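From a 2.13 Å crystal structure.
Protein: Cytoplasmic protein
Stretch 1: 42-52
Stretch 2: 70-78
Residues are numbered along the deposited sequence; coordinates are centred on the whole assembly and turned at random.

Stretch 1 (42-52) NLSGSAKHPNN
Stretch 2, residues 70-78: GDFINKPLN

Lys75 anchors the contact between stretches 42-52 and 70-78 of one chain. Its CA-to-CB bond points toward stretch 1, and its side chain (chi1 m at -65°, chi2 t at 156°, chi3 129° and chi4 -148°, both between wells) brings the ammonium among backbone carbonyls. Lys75 NZ donates to His49 O at 2.6 Å and to Ser46 O at 2.9 Å, with a weak third bond to Pro50 O at 3.5 Å. The carbonyl oxygens thus supply the polar environment that a largely buried lysine needs. The His49 ring (chi1 p, chi2 -91°) lies obliquely beside the amine, with His49 CD2 3.0 Å from Lys75 NZ, although the CA-to-CB bond of His49 points away.

The second polar link is between backbones: Asn51 N donates to Asp71 O at 2.8 Å, with an N-H...O angle of 161°. It lies beside the close pair Pro50 and Phe72, whose CA atoms are 4.6 Å apart; the other close pair, Ala47 and Lys75, has its CA atoms 5.3 Å apart. As the numbering rises from Ala47 to Pro50 it falls from Lys75 to Phe72, so the two segments run in opposing senses. The side chain of Asn51 (chi1 m) reaches in beside Asp71 (chi1 t) and Ile73, but its amide is probably turned over in the model.

Stretch 2 has no regular helix or strand. Phe72 to Lys75 form a type II beta turn, with Ile73 at phi/psi -59/140 and Asn74 at 77/13, closed by Lys75 N to Phe72 O at 3.2 Å. Ile73 N also donates a weak bond to Asp71 OD1 at 3.4 Å. In stretch 1, strand 42-43 gives way to a cis peptide bond before Ser44 and then a 3-10 segment, 45-47. Ala47 N bonds to Ser44 O at 3.1 Å and Lys48 N to Gly45 O at 3.0 Å, while Ser44 OG accepts from Ser46 N at 3.1 Å. One water bridges the stretches, 2.7 Å from Ser46 OG (chi1 p) and donating to Pro76 O at 2.7 Å.

Apolar packing lies in two places. In the first, Phe72 (chi1 m, chi2 78°) starts with CA-to-CB directed away, yet its ring end returns to stretch 1. Pro50 N lies over one ring face, 3.6 Å from Phe72 CE2, and Pro50 CD sits 3.8 Å from Phe72 CZ. Ala47 O approaches the ring edge, 3.3 Å from Phe72 CE2. In the second, a cis peptide bond precedes Pro76, whose C-gamma endo ring presents Pro76 CB to Ser44 CB at 3.6 Å and to Leu43 CG at 4.0 Å. Leu43 (chi1 t, chi2 p) also brings its CD2 to 4.2 Å from Leu77 CD1, where Leu77 has chi1 m and chi2 t. Together the two stretches bury 679 Å², both sides summed.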

# COMPACT_ATOMS: atom_id res chain seq x y z
N ASN A 42 -1.69 -8.26 0.51
CA ASN A 42 -1.33 -7.53 1.72
C ASN A 42 -2.07 -8.14 2.90
O ASN A 42 -3.29 -8.31 2.85
CB ASN A 42 -1.69 -6.05 1.58
CG ASN A 42 -0.75 -5.30 0.67
OD1 ASN A 42 0.14 -4.58 1.12
ND2 ASN A 42 -0.92 -5.49 -0.64
N LEU A 43 -1.33 -8.45 3.96
CA LEU A 43 -1.85 -9.08 5.17
C LEU A 43 -1.30 -8.29 6.36
O LEU A 43 -0.15 -8.50 6.75
CB LEU A 43 -1.43 -10.55 5.22
CG LEU A 43 -1.95 -11.42 6.36
CD1 LEU A 43 -3.32 -11.97 6.04
CD2 LEU A 43 -0.96 -12.56 6.62
N SER A 44 -2.09 -7.39 6.93
CA SER A 44 -3.47 -7.12 6.57
C SER A 44 -3.85 -5.70 7.00
O SER A 44 -3.28 -5.15 7.94
CB SER A 44 -4.40 -8.13 7.24
OG SER A 44 -5.76 -7.70 7.18
N GLY A 45 -4.83 -5.11 6.33
CA GLY A 45 -5.40 -3.86 6.79
C GLY A 45 -5.89 -3.88 8.23
O GLY A 45 -5.97 -2.83 8.87
N SER A 46 -6.23 -5.07 8.74
CA SER A 46 -6.73 -5.16 10.10
C SER A 46 -5.67 -4.81 11.14
O SER A 46 -6.02 -4.52 12.28
CB SER A 46 -7.27 -6.56 10.38
OG SER A 46 -6.25 -7.53 10.19
N ALA A 47 -4.39 -4.85 10.77
CA ALA A 47 -3.32 -4.46 11.67
C ALA A 47 -3.17 -2.94 11.77
O ALA A 47 -2.26 -2.47 12.45
CB ALA A 47 -2.00 -5.07 11.22
N LYS A 48 -4.05 -2.18 11.14
CA LYS A 48 -3.96 -0.73 11.23
C LYS A 48 -4.45 -0.17 12.57
O LYS A 48 -4.13 0.98 12.90
CB LYS A 48 -4.79 -0.08 10.12
CG LYS A 48 -4.21 -0.16 8.75
CD LYS A 48 -5.18 0.49 7.76
CE LYS A 48 -4.65 0.50 6.36
NZ LYS A 48 -5.57 1.22 5.44
N HIS A 49 -5.24 -0.92 13.32
CA HIS A 49 -5.87 -0.41 14.52
C HIS A 49 -5.90 -1.50 15.58
O HIS A 49 -5.90 -2.69 15.25
CB HIS A 49 -7.30 0.11 14.26
CG HIS A 49 -8.19 -0.89 13.59
ND1 HIS A 49 -8.30 -0.98 12.22
CD2 HIS A 49 -9.02 -1.83 14.10
CE1 HIS A 49 -9.14 -1.95 11.91
NE2 HIS A 49 -9.60 -2.48 13.03
N PRO A 50 -5.93 -1.12 16.86
CA PRO A 50 -5.94 -2.13 17.93
C PRO A 50 -7.25 -2.91 17.96
O PRO A 50 -8.26 -2.51 17.39
CB PRO A 50 -5.77 -1.31 19.22
CG PRO A 50 -5.44 0.10 18.77
CD PRO A 50 -5.98 0.25 17.38
N ASN A 51 -7.19 -4.03 18.68
CA ASN A 51 -8.37 -4.84 18.94
C ASN A 51 -9.52 -3.98 19.46
O ASN A 51 -9.34 -3.13 20.34
CB ASN A 51 -8.04 -5.93 19.97
CG ASN A 51 -7.05 -6.96 19.43
OD1 ASN A 51 -5.92 -7.06 19.89
ND2 ASN A 51 -7.48 -7.71 18.45
N ASN A 52 -10.70 -4.19 18.89
CA ASN A 52 -11.95 -3.60 19.31
C ASN A 52 -12.01 -2.09 19.12
O ASN A 52 -12.90 -1.46 19.67
CB ASN A 52 -12.27 -3.92 20.78
CG ASN A 52 -12.11 -5.40 21.10
OD1 ASN A 52 -12.71 -6.25 20.44
ND2 ASN A 52 -11.30 -5.70 22.10
N GLY A 70 -1.79 -0.04 23.29
CA GLY A 70 -1.89 -0.37 21.89
C GLY A 70 -1.94 -1.86 21.73
O GLY A 70 -0.92 -2.51 21.48
N ASP A 71 -3.13 -2.43 21.92
CA ASP A 71 -3.29 -3.88 21.88
C ASP A 71 -3.55 -4.29 20.44
O ASP A 71 -4.69 -4.29 19.96
CB ASP A 71 -4.42 -4.33 22.80
CG ASP A 71 -4.66 -5.81 22.71
OD1 ASP A 71 -3.70 -6.54 22.39
OD2 ASP A 71 -5.81 -6.24 22.92
N PHE A 72 -2.48 -4.65 19.74
CA PHE A 72 -2.55 -5.17 18.39
C PHE A 72 -2.36 -6.68 18.32
O PHE A 72 -2.38 -7.23 17.22
CB PHE A 72 -1.49 -4.50 17.51
CG PHE A 72 -1.79 -3.08 17.17
CD1 PHE A 72 -1.57 -2.06 18.09
CD2 PHE A 72 -2.28 -2.76 15.93
CE1 PHE A 72 -1.84 -0.75 17.77
CE2 PHE A 72 -2.55 -1.44 15.59
CZ PHE A 72 -2.33 -0.44 16.51
N ILE A 73 -2.17 -7.35 19.46
CA ILE A 73 -1.87 -8.77 19.43
C ILE A 73 -3.00 -9.52 18.73
O ILE A 73 -4.19 -9.23 18.92
CB ILE A 73 -1.66 -9.32 20.84
CG1 ILE A 73 -0.44 -8.68 21.49
CG2 ILE A 73 -1.50 -10.83 20.79
CD1 ILE A 73 0.84 -9.44 21.28
N ASN A 74 -2.61 -10.51 17.92
CA ASN A 74 -3.49 -11.43 17.20
C ASN A 74 -4.12 -10.80 15.97
O ASN A 74 -5.05 -11.38 15.40
CB ASN A 74 -4.58 -12.01 18.11
CG ASN A 74 -4.07 -13.19 18.92
OD1 ASN A 74 -3.22 -13.96 18.47
ND2 ASN A 74 -4.59 -13.34 20.14
N LYS A 75 -3.65 -9.64 15.54
CA LYS A 75 -3.90 -9.14 14.19
C LYS A 75 -2.56 -9.04 13.47
O LYS A 75 -1.63 -8.43 14.00
CB LYS A 75 -4.58 -7.77 14.21
CG LYS A 75 -5.98 -7.79 14.80
CD LYS A 75 -6.34 -6.41 15.32
CE LYS A 75 -7.69 -5.97 14.77
NZ LYS A 75 -7.72 -4.49 14.59
N PRO A 76 -2.44 -9.55 12.24
CA PRO A 76 -3.56 -9.94 11.37
C PRO A 76 -4.17 -11.31 11.61
O PRO A 76 -5.32 -11.53 11.24
CB PRO A 76 -2.92 -9.90 9.96
CG PRO A 76 -1.48 -10.30 10.21
CD PRO A 76 -1.13 -9.72 11.59
N LEU A 77 -3.42 -12.22 12.22
CA LEU A 77 -3.86 -13.60 12.38
C LEU A 77 -3.92 -13.98 13.86
O LEU A 77 -2.97 -13.71 14.61
CB LEU A 77 -2.93 -14.54 11.63
CG LEU A 77 -2.96 -14.47 10.11
CD1 LEU A 77 -1.89 -15.41 9.57
CD2 LEU A 77 -4.32 -14.81 9.54
N ASN A 78 -5.02 -14.59 14.26
CA ASN A 78 -5.17 -15.08 15.63
C ASN A 78 -4.44 -16.41 15.76
O ASN A 78 -4.73 -17.37 15.03
CB ASN A 78 -6.64 -15.22 15.98
CG ASN A 78 -6.85 -15.48 17.46
OD1 ASN A 78 -6.27 -16.39 18.03
ND2 ASN A 78 -7.68 -14.66 18.08
O HOH W 1 -7.29 -9.70 11.41